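Local atomic coordinates of hemolysin BL lytic component L1 (Bacillus cereus, PDB entry 7NMQ), a protein that serves as lytic component L1 of the haemolysin BL enterotoxin and probably takes part in forming membrane pores built of alpha helices. Residues H56-L61 and K150-G155; E181-T186 and N260-K265; K74-K79 and I132-D137; M24-K29 and G215-V220. One frame throughout, in Å; residues are numbered along the deposited sequence. Where two conformers were deposited one is given.

Contact 1 of 4, residues H56-L61 and K150-G155; sequences HLNQEL and KNNVGG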
loop_
_atom_site.group_PDB
_atom_site.type_symbol
_atom_site.label_atom_id
_atom_site.label_comp_id
_atom_site.label_asym_id
_atom_site.label_seq_id
_atom_site.Cartn_x
_atom_site.Cartn_y
_atom_site.Cartn_z
ATOM N N HIS A 56 8.451 10.285 -23.929
ATOM C CA HIS A 56 9.572 9.416 -23.542
ATOM C C HIS A 56 10.260 9.950 -22.297
ATOM O O HIS A 56 10.616 9.141 -21.422
ATOM C CB HIS A 56 10.580 9.319 -24.672
ATOM C CG HIS A 56 10.076 8.466 -25.783
ATOM N ND1 HIS A 56 10.610 8.555 -27.040
ATOM C CD2 HIS A 56 9.136 7.490 -25.816
ATOM C CE1 HIS A 56 9.981 7.672 -27.823
ATOM N NE2 HIS A 56 9.072 7.001 -27.108
ATOM N N LEU A 57 10.424 11.265 -22.161
ATOM C CA LEU A 57 10.997 11.833 -20.922
ATOM C C LEU A 57 10.043 11.538 -19.753
ATOM O O LEU A 57 10.525 11.215 -18.656
ATOM C CB LEU A 57 11.177 13.345 -21.066
ATOM C CG LEU A 57 12.194 13.758 -22.109
ATOM C CD1 LEU A 57 12.291 15.283 -22.186
ATOM C CD2 LEU A 57 13.536 13.149 -21.883
ATOM N N ASN A 58 8.755 11.650 -19.959
ATOM C CA ASN A 58 7.777 11.357 -18.888
ATOM C C ASN A 58 7.888 9.893 -18.495
ATOM O O ASN A 58 7.791 9.569 -17.287
ATOM C CB ASN A 58 6.350 11.600 -19.306
ATOM C CG ASN A 58 6.042 13.041 -19.665
ATOM O OD1 ASN A 58 6.681 14.022 -19.228
ATOM N ND2 ASN A 58 5.001 13.172 -20.421
ATOM N N GLN A 59 8.099 8.986 -19.439
ATOM C CA GLN A 59 8.128 7.538 -19.138
ATOM C C GLN A 59 9.404 7.256 -18.359
ATOM O O GLN A 59 9.383 6.436 -17.432
ATOM C CB GLN A 59 8.026 6.675 -20.406
ATOM C CG GLN A 59 6.688 6.805 -21.084
ATOM C CD GLN A 59 6.527 5.893 -22.273
ATOM O OE1 GLN A 59 7.042 6.152 -23.357
ATOM N NE2 GLN A 59 5.861 4.801 -22.048
ATOM N N GLU A 60 10.521 7.872 -18.726
ATOM C CA GLU A 60 11.779 7.667 -17.965
ATOM C C GLU A 60 11.573 8.161 -16.529
ATOM O O GLU A 60 12.029 7.491 -15.590
ATOM C CB GLU A 60 12.930 8.380 -18.676
ATOM C CG GLU A 60 13.309 7.703 -19.987
ATOM C CD GLU A 60 13.782 8.622 -21.084
ATOM O OE1 GLU A 60 14.308 9.721 -20.799
ATOM O OE2 GLU A 60 13.591 8.212 -22.224
ATOM N N LEU A 61 10.884 9.279 -16.326
ATOM C CA LEU A 61 10.669 9.747 -14.941
ATOM C C LEU A 61 9.671 8.830 -14.221
ATOM O O LEU A 61 9.839 8.607 -13.020
ATOM C CB LEU A 61 10.162 11.181 -14.968
ATOM C CG LEU A 61 10.055 11.840 -13.599
ATOM C CD1 LEU A 61 11.391 11.857 -12.880
ATOM C CD2 LEU A 61 9.555 13.251 -13.808
ATOM N N LYS A 150 -0.431 12.912 -18.792
ATOM C CA LYS A 150 -1.816 13.036 -19.259
ATOM C C LYS A 150 -1.872 14.154 -20.288
ATOM O O LYS A 150 -2.541 13.994 -21.306
ATOM C CB LYS A 150 -2.752 13.362 -18.090
ATOM C CG LYS A 150 -4.188 13.649 -18.480
ATOM C CD LYS A 150 -5.140 13.690 -17.266
ATOM C CE LYS A 150 -6.440 14.384 -17.586
ATOM N NZ LYS A 150 -7.216 13.594 -18.578
ATOM N N ASN A 151 -1.252 15.297 -20.037
ATOM C CA ASN A 151 -1.313 16.435 -20.990
ATOM C C ASN A 151 -0.629 16.053 -22.313
ATOM O O ASN A 151 -1.168 16.402 -23.374
ATOM C CB ASN A 151 -0.735 17.684 -20.346
ATOM C CG ASN A 151 -0.858 18.864 -21.273
ATOM O OD1 ASN A 151 -1.952 19.217 -21.648
ATOM N ND2 ASN A 151 0.271 19.365 -21.735
ATOM N N ASN A 152 0.465 15.330 -22.291
ATOM C CA ASN A 152 1.184 15.002 -23.541
ATOM C C ASN A 152 0.381 13.941 -24.272
ATOM O O ASN A 152 0.359 13.963 -25.530
ATOM C CB ASN A 152 2.598 14.542 -23.261
ATOM C CG ASN A 152 3.545 15.645 -22.870
ATOM O OD1 ASN A 152 4.399 15.488 -21.985
ATOM N ND2 ASN A 152 3.454 16.748 -23.558
ATOM N N VAL A 153 -0.325 13.065 -23.559
ATOM C CA VAL A 153 -1.112 11.976 -24.189
ATOM C C VAL A 153 -2.447 12.477 -24.701
ATOM O O VAL A 153 -2.868 12.016 -25.810
ATOM C CB VAL A 153 -1.278 10.789 -23.230
ATOM C CG1 VAL A 153 -2.316 9.795 -23.733
ATOM C CG2 VAL A 153 0.092 10.166 -23.014
ATOM N N GLY A 154 -3.122 13.364 -23.983
ATOM C CA GLY A 154 -4.521 13.698 -24.300
ATOM C C GLY A 154 -4.888 15.148 -24.159
ATOM O O GLY A 154 -6.058 15.449 -24.291
ATOM N N GLY A 155 -3.920 16.012 -23.863
ATOM C CA GLY A 155 -4.227 17.410 -23.566
ATOM C C GLY A 155 -4.868 17.504 -22.169
ATOM O O GLY A 155 -4.962 16.526 -21.434
HETATM O O HOH W 1 6.324 17.032 -20.376
#
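The side-chain amides of N58 and N152 lie nearly coplanar, their planes 19° apart, and cross obliquely within the long antiparallel hairpin formed by helix 45-103 and helix 107-154. N58 ND2 donates to N152 OD1 at 2.9 Å with an angle of 151° at the hydrogen. The donor lies in the carbonyl plane of N152, on a lone pair of OD1, although this oxygen is itself slightly tilted out of the N58 amide plane. In both asparagines CG sits beside the backbone N, anti to the carbonyl carbon, and the two groups span a gap of 8.9 Å between N58 CA and N152 CA, the nearest pair of CA atoms across the two segments.

Neither amide stands alone. N58 also packs against N145, D148 and F149 of the facing helix, and N152 against L51, N54 and I55. The polar bridge therefore sits among ordinary interhelical contacts, close to the end of helix 107-154, where G155 takes a positive phi and V153 O accepts from T163 OG1. A water completes the cluster: it lies close enough to hydrogen-bond to both amide oxygens, its oxygen being 2.9 Å from N152 OD1 and 3.2 Å from N58 OD1.

Contact 2 of 4, residues E181-T186 and N260-K265; sequences EQLRST and NEISNK. With EDO (1,2-ethanediol), chain G.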
loop_
_atom_site.group_PDB
_atom_site.type_symbol
_atom_site.label_atom_id
_atom_site.label_comp_id
_atom_site.label_asym_id
_atom_site.label_seq_id
_atom_site.Cartn_x
_atom_site.Cartn_y
_atom_site.Cartn_z
ATOM N N GLU A 181 -9.756 2.497 -20.845
ATOM C CA GLU A 181 -10.054 3.257 -19.603
ATOM C C GLU A 181 -11.135 2.516 -18.811
ATOM O O GLU A 181 -10.979 2.357 -17.586
ATOM C CB GLU A 181 -10.521 4.676 -19.939
ATOM C CG GLU A 181 -9.385 5.567 -20.396
ATOM C CD GLU A 181 -9.759 6.876 -21.089
ATOM O OE1 GLU A 181 -10.937 7.009 -21.532
ATOM O OE2 GLU A 181 -8.850 7.737 -21.279
ATOM N N GLN A 182 -12.158 2.028 -19.483
ATOM C CA GLN A 182 -13.227 1.262 -18.802
ATOM C C GLN A 182 -12.678 -0.040 -18.214
ATOM O O GLN A 182 -13.029 -0.379 -17.076
ATOM C CB GLN A 182 -14.414 0.956 -19.718
ATOM C CG GLN A 182 -15.583 0.312 -18.972
ATOM C CD GLN A 182 -16.096 1.128 -17.798
ATOM O OE1 GLN A 182 -16.755 2.150 -17.960
ATOM N NE2 GLN A 182 -15.801 0.689 -16.582
ATOM N N LEU A 183 -11.907 -0.799 -18.988
ATOM C CA LEU A 183 -11.357 -2.097 -18.522
ATOM C C LEU A 183 -10.499 -1.824 -17.279
ATOM O O LEU A 183 -10.563 -2.592 -16.295
ATOM C CB LEU A 183 -10.500 -2.740 -19.615
ATOM C CG LEU A 183 -11.291 -3.364 -20.756
ATOM C CD1 LEU A 183 -10.364 -3.799 -21.887
ATOM C CD2 LEU A 183 -12.131 -4.515 -20.246
ATOM N N ARG A 184 -9.652 -0.815 -17.302
ATOM C CA ARG A 184 -8.740 -0.534 -16.170
ATOM C C ARG A 184 -9.549 -0.112 -14.933
ATOM O O ARG A 184 -9.195 -0.525 -13.821
ATOM C CB ARG A 184 -7.724 0.527 -16.571
ATOM C CG ARG A 184 -6.627 0.016 -17.495
ATOM C CD ARG A 184 -5.813 -1.129 -16.877
ATOM N NE ARG A 184 -5.215 -0.803 -15.586
ATOM C CZ ARG A 184 -4.183 -0.005 -15.394
ATOM N NH1 ARG A 184 -3.584 0.545 -16.435
ATOM N NH2 ARG A 184 -3.757 0.260 -14.153
ATOM N N SER A 185 -10.621 0.661 -15.073
ATOM C CA SER A 185 -11.393 1.096 -13.875
ATOM C C SER A 185 -12.192 -0.103 -13.325
ATOM O O SER A 185 -12.277 -0.277 -12.101
ATOM C CB SER A 185 -12.236 2.309 -14.160
ATOM O OG SER A 185 -13.102 2.102 -15.258
ATOM N N THR A 186 -12.705 -0.967 -14.194
ATOM C CA THR A 186 -13.383 -2.206 -13.755
ATOM C C THR A 186 -12.367 -3.078 -13.032
ATOM O O THR A 186 -12.683 -3.655 -11.981
ATOM C CB THR A 186 -14.072 -2.910 -14.923
ATOM O OG1 THR A 186 -14.996 -1.975 -15.477
ATOM C CG2 THR A 186 -14.769 -4.190 -14.551
ATOM N N ASN A 260 -7.966 -11.070 -13.636
ATOM C CA ASN A 260 -7.062 -11.781 -14.571
ATOM C C ASN A 260 -7.673 -11.801 -15.972
ATOM O O ASN A 260 -6.904 -11.698 -16.954
ATOM C CB ASN A 260 -6.783 -13.206 -14.104
ATOM C CG ASN A 260 -5.740 -13.275 -13.012
ATOM O OD1 ASN A 260 -4.937 -12.368 -12.822
ATOM N ND2 ASN A 260 -5.780 -14.365 -12.273
ATOM N N GLU A 261 -8.998 -11.917 -16.046
ATOM C CA GLU A 261 -9.793 -11.925 -17.304
ATOM C C GLU A 261 -9.516 -10.624 -18.069
ATOM O O GLU A 261 -9.288 -10.666 -19.300
ATOM C CB GLU A 261 -11.280 -12.107 -17.002
ATOM C CG GLU A 261 -12.180 -12.087 -18.225
ATOM C CD GLU A 261 -13.694 -12.174 -17.975
ATOM O OE1 GLU A 261 -14.139 -12.124 -16.781
ATOM O OE2 GLU A 261 -14.450 -12.267 -18.999
ATOM N N ILE A 262 -9.468 -9.503 -17.351
ATOM C CA ILE A 262 -9.243 -8.162 -17.946
ATOM C C ILE A 262 -7.781 -8.073 -18.401
ATOM O O ILE A 262 -7.514 -7.533 -19.480
ATOM C CB ILE A 262 -9.676 -7.031 -17.015
ATOM C CG1 ILE A 262 -11.199 -7.054 -16.919
ATOM C CG2 ILE A 262 -9.144 -5.689 -17.489
ATOM C CD1 ILE A 262 -11.796 -6.198 -15.824
ATOM N N SER A 263 -6.833 -8.572 -17.612
ATOM C CA SER A 263 -5.412 -8.602 -18.053
ATOM C C SER A 263 -5.322 -9.371 -19.371
ATOM O O SER A 263 -4.621 -8.911 -20.269
ATOM C CB SER A 263 -4.542 -9.206 -17.008
ATOM O OG SER A 263 -4.563 -8.358 -15.881
ATOM N N ASN A 264 -6.017 -10.487 -19.479
ATOM C CA ASN A 264 -6.002 -11.284 -20.725
ATOM C C ASN A 264 -6.584 -10.453 -21.865
ATOM O O ASN A 264 -5.975 -10.392 -22.944
ATOM C CB ASN A 264 -6.772 -12.581 -20.505
ATOM C CG ASN A 264 -6.649 -13.496 -21.677
ATOM O OD1 ASN A 264 -7.310 -13.295 -22.695
ATOM N ND2 ASN A 264 -5.794 -14.480 -21.504
ATOM N N LYS A 265 -7.687 -9.778 -21.608
ATOM C CA LYS A 265 -8.354 -8.969 -22.645
ATOM C C LYS A 265 -7.437 -7.845 -23.119
ATOM O O LYS A 265 -7.399 -7.539 -24.341
ATOM C CB LYS A 265 -9.703 -8.444 -22.159
ATOM C CG LYS A 265 -10.444 -7.529 -23.139
ATOM C CD LYS A 265 -10.949 -8.178 -24.380
ATOM C CE LYS A 265 -11.779 -7.213 -25.200
ATOM N NZ LYS A 265 -12.032 -7.752 -26.547
HETATM C C1 EDO G . -5.696 -1.515 -10.877
HETATM O O1 EDO G . -5.584 -2.878 -10.620
HETATM C C2 EDO G . -5.532 -1.171 -12.301
HETATM O O2 EDO G . -6.605 -1.429 -13.192
#
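An antiparallel helix pair, 173-200 with 247-272, carries this contact, in which E181-T186 packs on N260-K265; the two segments flank the predicted transmembrane stretches, into which both helices run. The short segments run at 158° to each other, with their axes 9.9 Å apart at closest approach. I262 is the wedge between them. Its CG2 methyl sits over the backbone of the facing helix, 3.6 Å from L183 O and 3.9 Å from L183 CB, while CD1 reaches the next turn and lies 3.8 Å from T186 CG2, the two side chains meeting nearly at right angles. With CG1 beside its backbone N (chi1 -69°), I262 can offer both methyls to the same helix face.

At the margin L183 CD1 rests 3.9 Å from K265 CG, on the aliphatic stem of the lysine, whose chain bends at chi2 and carries the ammonium away to a long, weak ion pair with E179. T186 OG1 is used along its own helix, accepting from Q182 NE2 at 3.0 Å. On the other flank, R184 NE donates to O2 of a 1,2-ethanediol, probably from the crystallisation liquor, which in turn donates to R184 O; T289 holds R184 NH2. The interface thus has no polar bond between the segments: methyls pack on one another and on the L183 carbonyl, while Q182, T186 and R184 are bonded within their own helix, to a neighbouring helix or to the diol.

Contact 3 of 4, residues K74-K79 and I132-D137; sequences KPQIQK and IKMLQD
Q76 and M134 make the closer part of this contact, on its partly exposed side, whereas I77 and L135 touch more sparingly on the side turned to the interior of the helical bundle. The Q76 chain reaches out extended beyond CG and M134 comes from the opposite direction, so the two lie against each other over several atoms. M134 CE is 3.5 Å from Q76 OE1 and 3.7 Å from Q76 CB, and M134 CG is 3.7 Å from Q76 NE2. The methionine doubles back at chi2 and chi3 (-74° and -65°), which brings its terminal methyl onto the base of the glutamine; it also packs on Y68 and A73, of the same helix as Q76.

Inward, I77 and L135 cross at about a right angle, and their meeting is centred on one pair of methyls, with I77 CD1 4.0 Å from L135 CD1. Around them stand W69 from the helix of I77, T17 and I21 from helix 10-33, and I301 and L304 from helix 275-325. At the far rim K133 and D137 form an exposed salt bridge one turn apart, K133 NZ lying 3.1 Å from D137 OD2 on its syn side.

No polar bond joins the two segments; their contacts are van der Waals, with the amide oxygen on the methyl, and side-chain shape sets how they fit. The charges pair otherwise: K133 with D137 within one helix, K79 with E127 between the two helices, and K74 with D25 of helix 10-33.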
loop_
_atom_site.group_PDB
_atom_site.type_symbol
_atom_site.label_atom_id
_atom_site.label_comp_id
_atom_site.label_asym_id
_atom_site.label_seq_id
_atom_site.Cartn_x
_atom_site.Cartn_y
_atom_site.Cartn_z
ATOM N N LYS A 74 9.184 2.915 0.214
ATOM C CA LYS A 74 8.657 1.697 0.862
ATOM C C LYS A 74 9.441 1.399 2.140
ATOM O O LYS A 74 8.808 1.069 3.152
ATOM C CB LYS A 74 8.624 0.501 -0.090
ATOM C CG LYS A 74 8.106 -0.769 0.576
ATOM C CD LYS A 74 7.790 -1.852 -0.388
ATOM C CE LYS A 74 9.024 -2.251 -1.160
ATOM N NZ LYS A 74 8.709 -3.418 -1.995
ATOM N N PRO A 75 10.788 1.345 2.138
ATOM C CA PRO A 75 11.489 1.007 3.376
ATOM C C PRO A 75 11.143 1.934 4.535
ATOM O O PRO A 75 11.201 1.468 5.659
ATOM C CB PRO A 75 12.974 1.138 3.040
ATOM C CG PRO A 75 13.025 0.955 1.544
ATOM C CD PRO A 75 11.705 1.420 0.989
ATOM N N GLN A 76 10.801 3.182 4.285
ATOM C CA GLN A 76 10.384 4.074 5.383
ATOM C C GLN A 76 9.030 3.657 5.953
ATOM O O GLN A 76 8.837 3.743 7.208
ATOM C CB GLN A 76 10.321 5.534 4.964
ATOM C CG GLN A 76 11.672 6.121 4.624
ATOM C CD GLN A 76 11.620 7.628 4.772
ATOM O OE1 GLN A 76 10.692 8.221 5.343
ATOM N NE2 GLN A 76 12.647 8.262 4.286
ATOM N N ILE A 77 8.108 3.215 5.121
ATOM C CA ILE A 77 6.834 2.657 5.620
ATOM C C ILE A 77 7.123 1.361 6.362
ATOM O O ILE A 77 6.502 1.122 7.439
ATOM C CB ILE A 77 5.811 2.456 4.491
ATOM C CG1 ILE A 77 5.476 3.775 3.815
ATOM C CG2 ILE A 77 4.552 1.804 5.024
ATOM C CD1 ILE A 77 4.485 3.653 2.712
ATOM N N GLN A 78 7.979 0.514 5.824
ATOM C CA GLN A 78 8.331 -0.755 6.515
ATOM C C GLN A 78 8.939 -0.466 7.892
ATOM O O GLN A 78 8.678 -1.273 8.825
ATOM C CB GLN A 78 9.306 -1.553 5.664
ATOM C CG GLN A 78 8.616 -2.086 4.423
ATOM C CD GLN A 78 9.572 -2.680 3.428
ATOM O OE1 GLN A 78 10.716 -2.265 3.340
ATOM N NE2 GLN A 78 9.074 -3.609 2.625
ATOM N N LYS A 79 9.724 0.596 8.046
ATOM C CA LYS A 79 10.329 0.946 9.370
ATOM C C LYS A 79 9.185 1.289 10.326
ATOM O O LYS A 79 9.362 1.043 11.547
ATOM C CB LYS A 79 11.325 2.089 9.245
ATOM C CG LYS A 79 11.980 2.572 10.518
ATOM C CD LYS A 79 12.849 1.578 11.164
ATOM C CE LYS A 79 13.841 2.216 12.117
ATOM N NZ LYS A 79 13.181 3.110 13.104
ATOM N N ILE A 132 5.379 10.493 6.776
ATOM C CA ILE A 132 4.294 11.200 6.074
ATOM C C ILE A 132 4.885 12.354 5.254
ATOM O O ILE A 132 4.383 12.544 4.118
ATOM C CB ILE A 132 3.202 11.624 7.057
ATOM C CG1 ILE A 132 2.528 10.404 7.714
ATOM C CG2 ILE A 132 2.243 12.585 6.367
ATOM C CD1 ILE A 132 1.627 10.748 8.863
ATOM N N LYS A 133 5.855 13.110 5.765
ATOM C CA LYS A 133 6.404 14.253 4.979
ATOM C C LYS A 133 7.071 13.695 3.713
ATOM O O LYS A 133 6.877 14.302 2.610
ATOM C CB LYS A 133 7.371 15.102 5.822
ATOM C CG LYS A 133 8.072 16.256 5.098
ATOM C CD LYS A 133 7.256 17.036 4.064
ATOM C CE LYS A 133 7.917 18.301 3.539
ATOM N NZ LYS A 133 9.360 18.121 3.231
ATOM N N MET A 134 7.881 12.642 3.854
ATOM C CA MET A 134 8.537 11.974 2.702
ATOM C C MET A 134 7.474 11.537 1.694
ATOM O O MET A 134 7.642 11.792 0.469
ATOM C CB MET A 134 9.416 10.825 3.201
ATOM C CG MET A 134 10.094 9.999 2.172
ATOM S SD MET A 134 9.019 8.847 1.262
ATOM C CE MET A 134 8.560 7.772 2.606
ATOM N N LEU A 135 6.360 10.973 2.158
ATOM C CA LEU A 135 5.309 10.522 1.216
ATOM C C LEU A 135 4.607 11.692 0.553
ATOM O O LEU A 135 4.217 11.543 -0.633
ATOM C CB LEU A 135 4.302 9.616 1.893
ATOM C CG LEU A 135 4.838 8.263 2.285
ATOM C CD1 LEU A 135 3.775 7.523 3.072
ATOM C CD2 LEU A 135 5.280 7.454 1.073
ATOM N N GLN A 136 4.407 12.789 1.260
ATOM C CA GLN A 136 3.745 13.968 0.675
ATOM C C GLN A 136 4.637 14.505 -0.437
ATOM O O GLN A 136 4.075 14.797 -1.514
ATOM C CB GLN A 136 3.437 15.018 1.741
ATOM C CG GLN A 136 2.518 16.092 1.173
ATOM C CD GLN A 136 1.279 15.460 0.575
ATOM O OE1 GLN A 136 1.006 15.548 -0.627
ATOM N NE2 GLN A 136 0.503 14.822 1.432
ATOM N N ASP A 137 5.951 14.579 -0.210
ATOM C CA ASP A 137 6.918 15.048 -1.228
ATOM C C ASP A 137 6.803 14.119 -2.460
ATOM O O ASP A 137 6.754 14.587 -3.614
ATOM C CB ASP A 137 8.352 15.100 -0.710
ATOM C CG ASP A 137 8.633 16.154 0.354
ATOM O OD1 ASP A 137 7.855 17.131 0.456
ATOM O OD2 ASP A 137 9.651 16.009 1.045
#

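Contact 4 of 4, residues M24-K29 and G215-V220; sequences MDLYAK and GAVVIV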
loop_
_atom_site.group_PDB
_atom_site.type_symbol
_atom_site.label_atom_id
_atom_site.label_comp_id
_atom_site.label_asym_id
_atom_site.label_seq_id
_atom_site.Cartn_x
_atom_site.Cartn_y
_atom_site.Cartn_z
ATOM N N MET A 24 0.998 -0.555 -4.428
ATOM C CA MET A 24 2.123 0.261 -4.929
ATOM C C MET A 24 3.168 -0.635 -5.556
ATOM O O MET A 24 3.720 -0.250 -6.622
ATOM C CB MET A 24 2.814 1.040 -3.825
ATOM C CG MET A 24 1.995 2.140 -3.314
ATOM S SD MET A 24 1.678 3.464 -4.466
ATOM C CE MET A 24 3.317 4.071 -4.837
ATOM N N ASP A 25 3.474 -1.775 -4.938
ATOM C CA ASP A 25 4.494 -2.678 -5.528
ATOM C C ASP A 25 4.056 -3.098 -6.938
ATOM O O ASP A 25 4.883 -3.104 -7.837
ATOM C CB ASP A 25 4.721 -3.913 -4.666
ATOM C CG ASP A 25 5.641 -3.724 -3.466
ATOM O OD1 ASP A 25 6.315 -2.679 -3.362
ATOM O OD2 ASP A 25 5.670 -4.663 -2.639
ATOM N N LEU A 26 2.796 -3.496 -7.101
ATOM C CA LEU A 26 2.264 -3.945 -8.412
ATOM C C LEU A 26 2.429 -2.820 -9.439
ATOM O O LEU A 26 2.999 -3.047 -10.513
ATOM C CB LEU A 26 0.788 -4.336 -8.319
ATOM C CG LEU A 26 0.478 -5.718 -7.752
ATOM C CD1 LEU A 26 -0.624 -6.374 -8.565
ATOM C CD2 LEU A 26 1.703 -6.592 -7.729
ATOM N N TYR A 27 1.913 -1.644 -9.129
ATOM C CA TYR A 27 1.942 -0.516 -10.077
ATOM C C TYR A 27 3.396 -0.184 -10.374
ATOM O O TYR A 27 3.748 0.008 -11.566
ATOM C CB TYR A 27 1.269 0.722 -9.483
ATOM C CG TYR A 27 -0.224 0.656 -9.400
ATOM C CD1 TYR A 27 -0.985 -0.032 -10.329
ATOM C CD2 TYR A 27 -0.906 1.337 -8.386
ATOM C CE1 TYR A 27 -2.370 -0.097 -10.228
ATOM C CE2 TYR A 27 -2.288 1.280 -8.286
ATOM C CZ TYR A 27 -3.031 0.583 -9.214
ATOM O OH TYR A 27 -4.394 0.556 -9.089
ATOM N N ALA A 28 4.276 -0.117 -9.379
ATOM C CA ALA A 28 5.683 0.259 -9.643
ATOM C C ALA A 28 6.319 -0.772 -10.570
ATOM O O ALA A 28 7.057 -0.418 -11.531
ATOM C CB ALA A 28 6.424 0.372 -8.342
ATOM N N LYS A 29 6.104 -2.038 -10.294
ATOM C CA LYS A 29 6.761 -3.086 -11.091
ATOM C C LYS A 29 6.225 -3.030 -12.527
ATOM O O LYS A 29 6.966 -3.313 -13.494
ATOM C CB LYS A 29 6.542 -4.433 -10.424
ATOM C CG LYS A 29 7.397 -4.621 -9.191
ATOM C CD LYS A 29 6.929 -5.742 -8.304
ATOM C CE LYS A 29 7.746 -5.871 -7.036
ATOM N NZ LYS A 29 9.040 -6.549 -7.300
ATOM N N GLY A 215 3.244 -13.407 -4.269
ATOM C CA GLY A 215 4.058 -14.533 -4.716
ATOM C C GLY A 215 3.630 -15.049 -6.081
ATOM O O GLY A 215 4.457 -15.711 -6.688
ATOM N N ALA A 216 2.421 -14.735 -6.529
ATOM C CA ALA A 216 1.805 -15.270 -7.761
ATOM C C ALA A 216 1.781 -14.210 -8.855
ATOM O O ALA A 216 1.384 -14.569 -9.982
ATOM C CB ALA A 216 0.440 -15.803 -7.479
ATOM N N VAL A 217 2.159 -12.975 -8.592
ATOM C CA VAL A 217 2.100 -11.913 -9.632
ATOM C C VAL A 217 3.133 -12.165 -10.712
ATOM O O VAL A 217 4.305 -12.426 -10.422
ATOM C CB VAL A 217 2.296 -10.509 -9.051
ATOM C CG1 VAL A 217 2.622 -9.493 -10.121
ATOM C CG2 VAL A 217 1.061 -10.118 -8.282
ATOM N N VAL A 218 2.671 -12.050 -11.953
ATOM C CA VAL A 218 3.567 -11.972 -13.125
ATOM C C VAL A 218 3.190 -10.703 -13.890
ATOM O O VAL A 218 2.028 -10.318 -13.850
ATOM C CB VAL A 218 3.460 -13.219 -14.011
ATOM C CG1 VAL A 218 4.042 -14.423 -13.298
ATOM C CG2 VAL A 218 2.084 -13.489 -14.576
ATOM N N ILE A 219 4.166 -10.079 -14.549
ATOM C CA ILE A 219 3.889 -8.891 -15.398
ATOM C C ILE A 219 4.112 -9.335 -16.847
ATOM O O ILE A 219 5.235 -9.785 -17.145
ATOM C CB ILE A 219 4.767 -7.709 -14.968
ATOM C CG1 ILE A 219 4.752 -7.394 -13.453
ATOM C CG2 ILE A 219 4.382 -6.522 -15.848
ATOM C CD1 ILE A 219 3.529 -6.812 -12.912
ATOM N N VAL A 220 3.097 -9.237 -17.705
ATOM C CA VAL A 220 3.224 -9.647 -19.144
ATOM C C VAL A 220 3.284 -8.395 -20.002
ATOM O O VAL A 220 2.428 -7.512 -19.801
ATOM C CB VAL A 220 2.101 -10.605 -19.603
ATOM C CG1 VAL A 220 2.010 -10.767 -21.115
ATOM C CG2 VAL A 220 2.307 -11.962 -18.957
#
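L26 and V217 are the side chains that meet where helix 10-33 passes strand 217-222, and they are set obliquely to each other. The leucine presents its CD2 methyl to the forked end of the valine, 3.6 Å from V217 CG2 and 3.9 Å from V217 CG1, while L26 CD1 stands 4.1 Å from V217 CG2. Because L26 was deposited in two conformers, these methyl distances hold for one of them and are to some degree provisional. V217 has CG1 anti to its backbone N (chi1 164°), which leaves CG2 as the branch nearer the leucine.

Two residues on, I219 again faces the helix, but loosely: its CD1 is 4.5 Å from L26 O. Between them the side chain of V218 does not face helix 10-33, as expected in an extended strand. K29 starts toward the strand, then carries its ammonium away to a cation-pi interaction with F363, which also packs on L26.

Strand 217-222 pairs with 225-230 through V218 with A229 and V220 with T227. A short apolar beta hairpin folded down on the helical bundle recalls the beta-tongue of the ClyA-like toxins in their soluble form.

In the fold
Contacts 1 and 3 join the same two helices, 45-103 and 107-154, their centres about 25 Å apart: towards the end of the hairpin the bond is between amides with water beside it, while nearer the middle apolar and mixed packing takes over. Contact 4 is the buried one; contacts 1, 2 and 3 are partly buried. Contact 4's 215-220 lies within a predicted transmembrane stretch, while contact 2's segments lie on helices that run into such stretches; both rest on methyl packing. They touch through R184 NH2 and Y27 CE1, 4.2 Å apart, whereas contacts 3 and 4 are tied by a salt bridge, K74 NZ to D25 OD1 at 2.9 Å.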